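Local coordinates for variant surface glycoprotein MITAT 1.1 (Trypanosoma brucei brucei, PDB 5LY9), which forms the dense coat on the parasite surface, whose successive antigenically distinct versions let the trypanosome evade the host immune response, at residues A[6-9]-A[10-14]; A[138-142]-A[143-147]; A[177-181]-A[182-186]; A[188-191]-A[192-195]; A[237-240]-A[241-244]. All coordinates share one frame; numbering follows the deposited sequence.

Contact 1: A[6-9]-A[10-14]; sequences LKAT and AWKPL
Trp11 lays its indole back over Ala8, one turn earlier in the same helix. Ala8 CA sits above one face of the ring, 3.5 Å from the centroid of the five-membered ring and 21° off its normal, a CH-pi contact. Farther along the same ring, Ala8 CB meets CZ2 of Trp11 at 3.7 Å. The first torsion of Trp11 (59°) places CG between the backbone N and the carbonyl carbon, which turns the indole toward the helix start; there Leu6 O lies at the ring edge, 3.2 Å from Trp11 CD1. NE1 is hydrogen-bonded to Val125 O. Leu6 and Trp11 run antiparallel alongside each other, and Leu6 CG rests 3.8 Å from Ala10 CB. Lys12 runs extended alongside Ala8, its CE 3.9 Å from Ala8 CB, and ends in a salt bridge to Asp142. Lys7 is the N-cap: its O receives both Ala10 N (2.8 Å) and Trp11 N, while its NZ binds the carbonyls of Asn179 and Thr180. Pro13, which has no N-H, puts CD 3.2 Å from Thr9 O, where the helix is kinked. This is the start of helix 8-21; Leu6 and Leu14 face helix 62-114, and Trp11 and Lys12 lie against the hairpin of strands 139-140 and 143-144.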
loop_
_atom_site.group_PDB
_atom_site.type_symbol
_atom_site.label_atom_id
_atom_site.label_comp_id
_atom_site.label_asym_id
_atom_site.label_seq_id
_atom_site.Cartn_x
_atom_site.Cartn_y
_atom_site.Cartn_z
ATOM N N LEU A 6 35.436 7.388 -1.652
ATOM C CA LEU A 6 34.564 7.968 -0.660
ATOM C C LEU A 6 34.850 7.376 0.761
ATOM O O LEU A 6 34.848 6.133 0.945
ATOM C CB LEU A 6 33.151 7.645 -1.086
ATOM C CG LEU A 6 32.029 8.438 -0.517
ATOM C CD1 LEU A 6 32.209 9.922 -0.899
ATOM C CD2 LEU A 6 30.682 7.882 -1.043
ATOM N N LYS A 7 35.143 8.262 1.735
ATOM C CA LYS A 7 35.367 7.823 3.126
ATOM C C LYS A 7 34.113 7.198 3.732
ATOM O O LYS A 7 32.993 7.608 3.366
ATOM C CB LYS A 7 35.774 8.991 4.025
ATOM C CG LYS A 7 37.097 9.654 3.645
ATOM C CD LYS A 7 37.238 10.931 4.468
ATOM C CE LYS A 7 38.590 11.590 4.385
ATOM N NZ LYS A 7 38.683 12.729 5.332
ATOM N N ALA A 8 34.322 6.301 4.679
ATOM C CA ALA A 8 33.283 5.702 5.456
ATOM C C ALA A 8 32.430 6.726 6.186
ATOM O O ALA A 8 31.256 6.486 6.392
ATOM C CB ALA A 8 33.898 4.693 6.452
ATOM N N THR A 9 32.962 7.900 6.536
ATOM C CA THR A 9 32.157 8.947 7.175
ATOM C C THR A 9 31.017 9.372 6.230
ATOM O O THR A 9 29.960 9.814 6.716
ATOM C CB THR A 9 32.989 10.188 7.531
ATOM O OG1 THR A 9 33.712 10.574 6.384
ATOM C CG2 THR A 9 33.901 9.926 8.667
ATOM N N ALA A 10 31.212 9.209 4.909
ATOM C CA ALA A 10 30.201 9.551 3.925
ATOM C C ALA A 10 29.320 8.391 3.528
ATOM O O ALA A 10 28.093 8.597 3.363
ATOM C CB ALA A 10 30.853 10.174 2.676
ATOM N N TRP A 11 29.867 7.208 3.294
ATOM C CA TRP A 11 29.008 6.075 2.885
ATOM C C TRP A 11 28.348 5.323 4.034
ATOM O O TRP A 11 27.327 4.658 3.841
ATOM C CB TRP A 11 29.715 5.097 1.927
ATOM C CG TRP A 11 30.925 4.461 2.404
ATOM C CD1 TRP A 11 32.209 4.808 2.096
ATOM C CD2 TRP A 11 31.033 3.306 3.252
ATOM N NE1 TRP A 11 33.074 3.954 2.711
ATOM C CE2 TRP A 11 32.395 3.003 3.381
ATOM C CE3 TRP A 11 30.125 2.491 3.880
ATOM C CZ2 TRP A 11 32.833 1.997 4.154
ATOM C CZ3 TRP A 11 30.547 1.494 4.599
ATOM C CH2 TRP A 11 31.911 1.228 4.751
ATOM N N LYS A 12 28.917 5.314 5.205
ATOM C CA LYS A 12 28.241 4.587 6.309
ATOM C C LYS A 12 26.846 5.132 6.623
ATOM O O LYS A 12 25.905 4.330 6.780
ATOM C CB LYS A 12 29.116 4.483 7.531
ATOM C CG LYS A 12 30.110 3.292 7.406
ATOM C CD LYS A 12 30.910 3.143 8.742
ATOM C CE LYS A 12 31.933 2.042 8.538
ATOM N NZ LYS A 12 32.704 1.787 9.787
ATOM N N PRO A 13 26.684 6.450 6.571
ATOM C CA PRO A 13 25.306 6.968 6.761
ATOM C C PRO A 13 24.339 6.503 5.659
ATOM O O PRO A 13 23.123 6.364 5.925
ATOM C CB PRO A 13 25.496 8.483 6.747
ATOM C CG PRO A 13 26.846 8.663 7.289
ATOM C CD PRO A 13 27.682 7.520 6.751
ATOM N N LEU A 14 24.814 6.307 4.433
ATOM C CA LEU A 14 23.985 5.764 3.399
ATOM C C LEU A 14 23.619 4.321 3.664
ATOM O O LEU A 14 22.479 3.928 3.420
ATOM C CB LEU A 14 24.622 5.894 1.986
ATOM C CG LEU A 14 24.740 7.375 1.520
ATOM C CD1 LEU A 14 25.698 7.444 0.365
ATOM C CD2 LEU A 14 23.398 7.977 1.153
#

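Contact 2: A[138-142]-A[143-147]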
loop_
_atom_site.group_PDB
_atom_site.type_symbol
_atom_site.label_atom_id
_atom_site.label_comp_id
_atom_site.label_asym_id
_atom_site.label_seq_id
_atom_site.Cartn_x
_atom_site.Cartn_y
_atom_site.Cartn_z
ATOM N N THR A 138 26.448 -9.405 4.628
ATOM C CA THR A 138 25.627 -8.202 4.445
ATOM C C THR A 138 26.276 -6.935 4.995
ATOM O O THR A 138 25.727 -5.877 4.849
ATOM C CB THR A 138 24.302 -8.378 5.160
ATOM O OG1 THR A 138 24.542 -8.690 6.538
ATOM C CG2 THR A 138 23.497 -9.433 4.455
ATOM N N LYS A 139 27.448 -7.052 5.570
ATOM C CA LYS A 139 28.164 -5.971 6.237
ATOM C C LYS A 139 29.268 -5.381 5.340
ATOM O O LYS A 139 29.944 -6.125 4.610
ATOM C CB LYS A 139 28.871 -6.504 7.467
ATOM C CG LYS A 139 27.967 -7.074 8.534
ATOM C CD LYS A 139 28.752 -7.786 9.616
ATOM C CE LYS A 139 29.613 -8.989 9.258
ATOM N NZ LYS A 139 28.742 -10.091 8.990
ATOM N N LEU A 140 29.465 -4.075 5.439
ATOM C CA LEU A 140 30.625 -3.425 4.892
ATOM C C LEU A 140 31.347 -2.876 6.080
ATOM O O LEU A 140 30.849 -2.053 6.798
ATOM C CB LEU A 140 30.248 -2.252 3.954
ATOM C CG LEU A 140 30.036 -2.564 2.525
ATOM C CD1 LEU A 140 29.576 -1.258 1.813
ATOM C CD2 LEU A 140 31.267 -3.163 1.867
ATOM N N ASP A 141 32.565 -3.373 6.264
ATOM C CA ASP A 141 33.242 -3.310 7.552
ATOM C C ASP A 141 32.314 -3.660 8.702
ATOM O O ASP A 141 31.791 -4.780 8.814
ATOM C CB ASP A 141 33.869 -1.950 7.690
ATOM C CG ASP A 141 35.084 -1.743 6.736
ATOM O OD1 ASP A 141 35.877 -2.681 6.294
ATOM O OD2 ASP A 141 35.218 -0.560 6.475
ATOM N N ASP A 142 32.102 -2.754 9.589
ATOM C CA ASP A 142 31.256 -3.160 10.696
ATOM C C ASP A 142 29.812 -2.709 10.517
ATOM O O ASP A 142 29.079 -2.793 11.457
ATOM C CB ASP A 142 31.837 -2.631 11.995
ATOM C CG ASP A 142 32.024 -1.140 12.013
ATOM O OD1 ASP A 142 32.120 -0.506 10.927
ATOM O OD2 ASP A 142 32.133 -0.582 13.165
ATOM N N GLN A 143 29.426 -2.188 9.350
ATOM C CA GLN A 143 28.117 -1.568 9.167
ATOM C C GLN A 143 27.232 -2.480 8.304
ATOM O O GLN A 143 27.628 -2.831 7.188
ATOM C CB GLN A 143 28.308 -0.223 8.481
ATOM C CG GLN A 143 27.053 0.552 8.110
ATOM C CD GLN A 143 26.026 0.690 9.194
ATOM O OE1 GLN A 143 26.385 1.236 10.249
ATOM N NE2 GLN A 143 24.708 0.232 8.958
ATOM N N GLU A 144 26.048 -2.820 8.799
ATOM C CA GLU A 144 25.097 -3.515 7.958
ATOM C C GLU A 144 24.832 -2.656 6.709
ATOM O O GLU A 144 24.574 -1.436 6.787
ATOM C CB GLU A 144 23.826 -3.763 8.710
ATOM C CG GLU A 144 22.801 -4.529 7.993
ATOM C CD GLU A 144 23.082 -5.977 7.666
ATOM O OE1 GLU A 144 24.123 -6.552 8.028
ATOM O OE2 GLU A 144 22.148 -6.585 7.036
ATOM N N CYS A 145 24.932 -3.305 5.565
ATOM C CA CYS A 145 24.721 -2.663 4.274
ATOM C C CYS A 145 24.276 -3.688 3.223
ATOM O O CYS A 145 25.043 -4.013 2.287
ATOM C CB CYS A 145 26.002 -1.957 3.875
ATOM S SG CYS A 145 25.729 -0.602 2.708
ATOM N N ALA A 146 23.059 -4.182 3.394
ATOM C CA ALA A 146 22.545 -5.232 2.536
ATOM C C ALA A 146 21.916 -4.431 1.398
ATOM O O ALA A 146 20.876 -3.714 1.581
ATOM C CB ALA A 146 21.528 -6.123 3.211
ATOM N N LEU A 147 22.444 -4.639 0.225
ATOM C CA LEU A 147 21.893 -3.853 -0.954
ATOM C C LEU A 147 20.785 -4.742 -1.555
ATOM O O LEU A 147 20.870 -5.240 -2.686
ATOM C CB LEU A 147 22.999 -3.592 -1.891
ATOM C CG LEU A 147 24.182 -2.912 -1.246
ATOM C CD1 LEU A 147 25.321 -2.675 -2.207
ATOM C CD2 LEU A 147 23.752 -1.576 -0.646
#
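Thr138 grips the carboxylate of Glu144: OG1 donates to OE1 at 2.6 Å, approaching on the syn side and 22° out of the carboxylate plane. The bend of Glu144 at chi2 (67°) folds its carboxylate back toward the threonine, and the first torsion of Thr138 (56°) turns OG1 to meet it. The methyl CG2 of Thr138 touches Ala146 CB at 4.0 Å, and Thr138 O accepts Cys145 N at 2.8 Å. Lys139 pairs with Glu144 as a non-hydrogen-bonded antiparallel pair, their CA atoms 4.3 Å apart. The two side chains leave the same face and cross at about a right angle; the lysine bends away near its end, and NZ makes a weak bond to Arg136 O. Leu140 and Gln143 form the hydrogen-bonded pair that closes a beta hairpin with a two-residue loop: Leu140 N reaches Gln143 O at 2.8 Å, and Gln143 N returns to Leu140 O at 2.9 Å. The hairpin is the outer part of a three-stranded antiparallel sheet that begins with strand 135-136. On the face that carries Leu140 and Gln143, Leu140 CD1 packs 4.0 Å from Cys145 SG, which is disulfide-bonded to Cys15 of helix 8-21. Asp141 and Asp142 are the corner of a type II' turn; Asp141 takes the positive phi this turn requires, and its OD1 accepts Thr134 N. After Asp142 the chain enters Gln143, whose NE2 bonds in plane to a lone pair of Glu144 O at 2.7 Å.

Contact 3: A[177-181]-A[182-186]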
loop_
_atom_site.group_PDB
_atom_site.type_symbol
_atom_site.label_atom_id
_atom_site.label_comp_id
_atom_site.label_asym_id
_atom_site.label_seq_id
_atom_site.Cartn_x
_atom_site.Cartn_y
_atom_site.Cartn_z
ATOM N N THR A 177 39.058 21.012 -2.306
ATOM C CA THR A 177 40.231 20.128 -2.164
ATOM C C THR A 177 40.596 19.940 -0.702
ATOM O O THR A 177 41.767 19.698 -0.365
ATOM C CB THR A 177 41.437 20.675 -2.954
ATOM O OG1 THR A 177 41.645 22.001 -2.537
ATOM C CG2 THR A 177 41.140 20.714 -4.426
ATOM N N ALA A 178 39.615 19.994 0.176
ATOM C CA ALA A 178 39.839 19.981 1.616
ATOM C C ALA A 178 40.022 18.566 2.208
ATOM O O ALA A 178 40.235 18.421 3.413
ATOM C CB ALA A 178 38.714 20.711 2.342
ATOM N N ASN A 179 39.924 17.539 1.387
ATOM C CA ASN A 179 39.971 16.137 1.831
ATOM C C ASN A 179 38.868 15.746 2.768
ATOM O O ASN A 179 39.078 14.898 3.629
ATOM C CB ASN A 179 41.351 15.747 2.364
ATOM C CG ASN A 179 42.455 16.184 1.436
ATOM O OD1 ASN A 179 42.447 15.840 0.247
ATOM N ND2 ASN A 179 43.356 17.013 1.941
ATOM N N THR A 180 37.683 16.323 2.587
ATOM C CA THR A 180 36.645 16.171 3.606
ATOM C C THR A 180 36.003 14.799 3.543
ATOM O O THR A 180 36.007 14.058 4.535
ATOM C CB THR A 180 35.534 17.233 3.446
ATOM O OG1 THR A 180 36.155 18.501 3.289
ATOM C CG2 THR A 180 34.562 17.185 4.717
ATOM N N PHE A 181 35.446 14.457 2.391
ATOM C CA PHE A 181 34.769 13.108 2.243
ATOM C C PHE A 181 35.536 12.150 1.312
ATOM O O PHE A 181 35.158 11.017 1.141
ATOM C CB PHE A 181 33.320 13.310 1.824
ATOM C CG PHE A 181 32.561 14.175 2.771
ATOM C CD1 PHE A 181 32.406 13.795 4.114
ATOM C CD2 PHE A 181 31.991 15.342 2.351
ATOM C CE1 PHE A 181 31.783 14.612 4.999
ATOM C CE2 PHE A 181 31.309 16.177 3.255
ATOM C CZ PHE A 181 31.211 15.811 4.578
ATOM N N GLN A 182 36.622 12.614 0.726
ATOM C CA GLN A 182 37.526 11.873 -0.143
ATOM C C GLN A 182 38.933 12.231 0.393
ATOM O O GLN A 182 39.240 13.409 0.561
ATOM C CB GLN A 182 37.385 12.307 -1.607
ATOM C CG GLN A 182 36.104 11.798 -2.248
ATOM C CD GLN A 182 35.802 12.558 -3.534
ATOM O OE1 GLN A 182 35.139 13.607 -3.522
ATOM N NE2 GLN A 182 36.410 12.087 -4.610
ATOM N N PRO A 183 39.725 11.231 0.735
ATOM C CA PRO A 183 41.007 11.526 1.399
ATOM C C PRO A 183 42.075 12.085 0.461
ATOM O O PRO A 183 41.883 12.211 -0.784
ATOM C CB PRO A 183 41.434 10.156 1.916
ATOM C CG PRO A 183 40.898 9.194 0.906
ATOM C CD PRO A 183 39.548 9.821 0.468
ATOM N N THR A 184 43.246 12.373 1.047
ATOM C CA THR A 184 44.383 12.757 0.249
ATOM C C THR A 184 44.800 11.639 -0.705
ATOM O O THR A 184 44.466 10.471 -0.503
ATOM C CB THR A 184 45.570 13.100 1.165
ATOM O OG1 THR A 184 45.855 11.981 2.020
ATOM C CG2 THR A 184 45.206 14.246 2.082
ATOM N N THR A 185 45.595 12.010 -1.720
ATOM C CA THR A 185 46.058 11.032 -2.700
ATOM C C THR A 185 47.017 10.069 -1.976
ATOM O O THR A 185 47.698 10.445 -1.028
ATOM C CB THR A 185 46.792 11.658 -3.856
ATOM O OG1 THR A 185 47.749 12.537 -3.297
ATOM C CG2 THR A 185 45.877 12.411 -4.672
ATOM N N SER A 186 47.044 8.850 -2.447
ATOM C CA SER A 186 48.058 7.892 -2.019
ATOM C C SER A 186 48.265 7.047 -3.227
ATOM O O SER A 186 49.001 7.505 -4.128
ATOM C CB SER A 186 47.629 7.208 -0.735
ATOM O OG SER A 186 48.639 6.288 -0.279
#
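Asn179 and Thr184 meet across the bend in a van der Waals contact of a methyl on an amide face: CG2 of Thr184 sits over the Asn179 carboxamide, 3.4 Å from CG and 3.3 Å from ND2. The first torsion of Thr184 (56°) leaves the methyl anti to the carbonyl carbon, on the side where the amide lies. Asn179 OD1 lies 3.6 Å from Thr184 CA, and its bond is made with Ala1 N, at the chain terminus. Within the first segment Thr180 CG2 lies 3.6 Å above the centre of the Phe181 ring.

The polar link between 177-181 and 182-186 is a CA-H...O contact, Asn179 CA to Gln182 O at 3.1 Å with an angle of 133° at the hydrogen. The carbonyl oxygens of Asn179 and Gln182 come within 3.4 Å of each other, an unfavourable approach. Gln182 N is buried and has no partner in the model.

Hydrogen bonds to other parts of the chain fix the shape instead. Gln182 stretches its chain out from the bend, so that OE1 takes Ala227 N and NE2 gives to Thr4 O. Pro183 O accepts from Thr4 OG1, and Glu226 holds Asn179 N. Asn179 itself adopts a left-handed helical backbone, and the chain doubles back at Thr180 and Phe181. The result is an open turn close to type I, from Asn179 to Gln182, without the usual backbone hydrogen bond; it lies in the long connection between strands 173-174 and 211-213, folded around the N-terminal residues in the head of an A-type VSG N-terminal domain.

Contact 4: A[188-191]-A[192-195]; sequences GTCK and LLSG
Cys190 and Leu193 are joined by a hydrogen bond between their peptide groups: Leu193 N comes down on the Cys190 carbonyl from above its plane, 49° out of it, at 3.1 Å from Cys190 O. The next carbonyl repeats the pattern in a second hydrogen bond, with Ser194 N standing 53° out of the plane of the Lys191 carbonyl and 2.9 Å from Lys191 O. Both donors therefore miss the lone-pair directions, as is common in a tight 3-10 turn. Ser194 O also comes within 2.9 Å of Lys191 O, a close approach of two acceptors.

Beside this backbone turn the sulfur of Cys190 packs against leucine. SG is anti to the backbone N (chi1 -178°), which brings it 3.7 Å from Leu193 CG and 3.9 Å from Leu193 CD1; Leu192 CB is farther, at 4.3 Å. Leu192 turns its branch away from the sulfur, onto Phe108, Leu111 and Leu112 of helix 62-114 and onto Leu192 of the second subunit. Ser194 OG is hydrogen-bonded to Glu2 OE2 and His196 N.

Three kinds of bond thus hold the turn: its two backbone hydrogen bonds set its shape, the disulfide of Cys190 to Cys123 ties it covalently to a distant part of the chain, and Leu192 N, poorly aligned with Cys190 O, donates instead to Tyr201 OH of the second subunit, which makes the turn part of the dimer interface.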
loop_
_atom_site.group_PDB
_atom_site.type_symbol
_atom_site.label_atom_id
_atom_site.label_comp_id
_atom_site.label_asym_id
_atom_site.label_seq_id
_atom_site.Cartn_x
_atom_site.Cartn_y
_atom_site.Cartn_z
ATOM N N GLY A 188 45.360 4.316 -4.217
ATOM C CA GLY A 188 43.965 4.043 -4.675
ATOM C C GLY A 188 43.268 5.281 -5.192
ATOM O O GLY A 188 43.524 6.407 -4.749
ATOM N N THR A 189 42.412 5.103 -6.174
ATOM C CA THR A 189 41.674 6.236 -6.743
ATOM C C THR A 189 40.273 5.743 -7.106
ATOM O O THR A 189 40.051 4.562 -7.187
ATOM C CB THR A 189 42.292 6.749 -8.059
ATOM O OG1 THR A 189 42.202 5.721 -9.074
ATOM C CG2 THR A 189 43.692 7.167 -7.896
ATOM N N CYS A 190 39.316 6.655 -7.226
ATOM C CA CYS A 190 37.976 6.347 -7.726
ATOM C C CYS A 190 37.722 7.424 -8.758
ATOM O O CYS A 190 37.212 8.527 -8.425
ATOM C CB CYS A 190 37.010 6.442 -6.561
ATOM S SG CYS A 190 35.312 6.019 -7.061
ATOM N N LYS A 191 38.082 7.129 -10.019
ATOM C CA LYS A 191 37.972 8.106 -11.081
ATOM C C LYS A 191 36.515 8.488 -11.335
ATOM O O LYS A 191 36.263 9.599 -11.840
ATOM C CB LYS A 191 38.602 7.568 -12.368
ATOM C CG LYS A 191 40.103 7.538 -12.285
ATOM C CD LYS A 191 40.791 7.174 -13.571
ATOM C CE LYS A 191 40.441 5.753 -14.040
ATOM N NZ LYS A 191 41.098 5.575 -15.402
ATOM N N LEU A 192 35.571 7.571 -11.008
ATOM C CA LEU A 192 34.148 7.839 -11.265
ATOM C C LEU A 192 33.764 9.136 -10.571
ATOM O O LEU A 192 32.864 9.831 -11.018
ATOM C CB LEU A 192 33.254 6.719 -10.796
ATOM C CG LEU A 192 31.779 6.881 -11.244
ATOM C CD1 LEU A 192 31.643 6.828 -12.765
ATOM C CD2 LEU A 192 30.890 5.901 -10.552
ATOM N N LEU A 193 34.463 9.463 -9.459
ATOM C CA LEU A 193 34.085 10.627 -8.690
ATOM C C LEU A 193 34.646 11.921 -9.237
ATOM O O LEU A 193 34.488 12.994 -8.592
ATOM C CB LEU A 193 34.424 10.440 -7.207
ATOM C CG LEU A 193 33.638 9.299 -6.562
ATOM C CD1 LEU A 193 34.007 9.171 -5.110
ATOM C CD2 LEU A 193 32.140 9.441 -6.666
ATOM N N SER A 194 35.326 11.882 -10.388
ATOM C CA SER A 194 35.731 13.159 -11.039
ATOM C C SER A 194 35.399 13.091 -12.490
ATOM O O SER A 194 35.733 12.117 -13.161
ATOM C CB SER A 194 37.222 13.497 -10.873
ATOM O OG SER A 194 37.572 14.554 -11.786
ATOM N N GLY A 195 34.631 14.079 -12.942
ATOM C CA GLY A 195 34.309 14.215 -14.376
ATOM C C GLY A 195 35.306 15.117 -15.136
ATOM O O GLY A 195 35.002 15.579 -16.253
#

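Contact 5: A[237-240]-A[241-244]; sequences NGHK and ATAP
His239 and Ala243 are joined through the backbone, Ala243 N donating to His239 O at 2.8 Å. The imidazole turns its edge to the same alanine, with Ala243 CB near the ring plane and 4.4 Å from His239 CD2. Both ring nitrogens are engaged, NE2 with Asn231 O and ND1 with Gly236 N, which fixes the rotation of the ring; His247 of the following helix also touches it. Lys240 meets the other segment with its carbonyl: Pro244 CB rests 3.5 Å from Lys240 O. The aliphatic chain of Lys240 leads off the contact and touches His247. Ala241 gives its N to Gly238 O at 3.1 Å, and its methyl lies 3.6 Å from that oxygen. Thr242 N reaches Gly238 O as well, at 3.2 Å, so one oxygen holds two amides. Pro244 has no proton to offer His239 O. Here Ala243 leaves helical angles and becomes the N-cap of the next helix, with proline in the first turn position. The arrangement is that of a one-turn surface helix, 239-242, broken by a cap residue and followed directly in sequence by helix 244-254.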
loop_
_atom_site.group_PDB
_atom_site.type_symbol
_atom_site.label_atom_id
_atom_site.label_comp_id
_atom_site.label_asym_id
_atom_site.label_seq_id
_atom_site.Cartn_x
_atom_site.Cartn_y
_atom_site.Cartn_z
ATOM N N ASN A 237 11.082 22.609 1.002
ATOM C CA ASN A 237 10.477 22.704 -0.336
ATOM C C ASN A 237 11.467 22.659 -1.462
ATOM O O ASN A 237 11.228 22.037 -2.503
ATOM C CB ASN A 237 9.527 23.921 -0.457
ATOM C CG ASN A 237 8.252 23.730 0.329
ATOM O OD1 ASN A 237 7.837 22.634 0.607
ATOM N ND2 ASN A 237 7.619 24.835 0.715
ATOM N N GLY A 238 12.602 23.276 -1.264
ATOM C CA GLY A 238 13.620 23.305 -2.279
ATOM C C GLY A 238 14.181 21.972 -2.754
ATOM O O GLY A 238 14.561 21.835 -3.922
ATOM N N HIS A 239 14.173 20.973 -1.870
ATOM C CA HIS A 239 14.536 19.639 -2.268
ATOM C C HIS A 239 13.604 19.049 -3.287
ATOM O O HIS A 239 14.026 18.133 -4.014
ATOM C CB HIS A 239 14.648 18.723 -1.015
ATOM C CG HIS A 239 15.791 19.084 -0.121
ATOM N ND1 HIS A 239 15.663 19.943 0.940
ATOM C CD2 HIS A 239 17.070 18.672 -0.106
ATOM C CE1 HIS A 239 16.813 20.074 1.567
ATOM N NE2 HIS A 239 17.690 19.315 0.935
ATOM N N LYS A 240 12.366 19.523 -3.392
ATOM C CA LYS A 240 11.503 19.002 -4.482
ATOM C C LYS A 240 12.135 19.226 -5.850
ATOM O O LYS A 240 11.951 18.438 -6.767
ATOM C CB LYS A 240 10.152 19.684 -4.494
ATOM C CG LYS A 240 9.265 19.333 -3.311
ATOM C CD LYS A 240 7.866 19.897 -3.504
ATOM C CE LYS A 240 7.129 19.160 -4.662
ATOM N NZ LYS A 240 5.609 19.108 -4.533
ATOM N N ALA A 241 12.918 20.299 -6.003
ATOM C CA ALA A 241 13.600 20.605 -7.270
ATOM C C ALA A 241 14.889 19.874 -7.331
ATOM O O ALA A 241 15.170 19.292 -8.347
ATOM C CB ALA A 241 13.880 22.094 -7.403
ATOM N N THR A 242 15.701 19.937 -6.269
ATOM C CA THR A 242 17.084 19.413 -6.338
ATOM C C THR A 242 17.279 17.926 -6.059
ATOM O O THR A 242 18.287 17.324 -6.495
ATOM C CB THR A 242 18.000 20.188 -5.403
ATOM O OG1 THR A 242 17.541 20.156 -4.037
ATOM C CG2 THR A 242 18.061 21.745 -5.860
ATOM N N ALA A 243 16.324 17.320 -5.342
ATOM C CA ALA A 243 16.503 15.960 -4.891
ATOM C C ALA A 243 15.117 15.364 -4.696
ATOM O O ALA A 243 14.751 15.000 -3.598
ATOM C CB ALA A 243 17.330 15.950 -3.616
ATOM N N PRO A 244 14.311 15.325 -5.776
ATOM C CA PRO A 244 12.891 14.959 -5.571
ATOM C C PRO A 244 12.692 13.627 -4.869
ATOM O O PRO A 244 11.759 13.544 -4.091
ATOM C CB PRO A 244 12.272 14.935 -6.983
ATOM C CG PRO A 244 13.424 14.912 -7.863
ATOM C CD PRO A 244 14.575 15.618 -7.203
#

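In the fold
All five are local contacts in the half of the elongated N-terminal domain remote from the chain's C-terminus. Contact 1, at the start of helix 8-21, lies between the others: centre to centre it is about 12 Å from contact 2, about 13 Å from contact 3 and about 16 Å from contact 4, and it touches all three. Contacts 3 and 4, with centres about 12 Å apart, follow each other in the connection between strands 173-174 and 211-213; contact 2, in the small hairpin, is on the other flank. Contact 5, later in the chain, stands alone, about 22 to 29 Å away centre to centre. Residues at the start of the first helix thus touch three of the segments that make up this end, probably the outward-facing end of the coat protein.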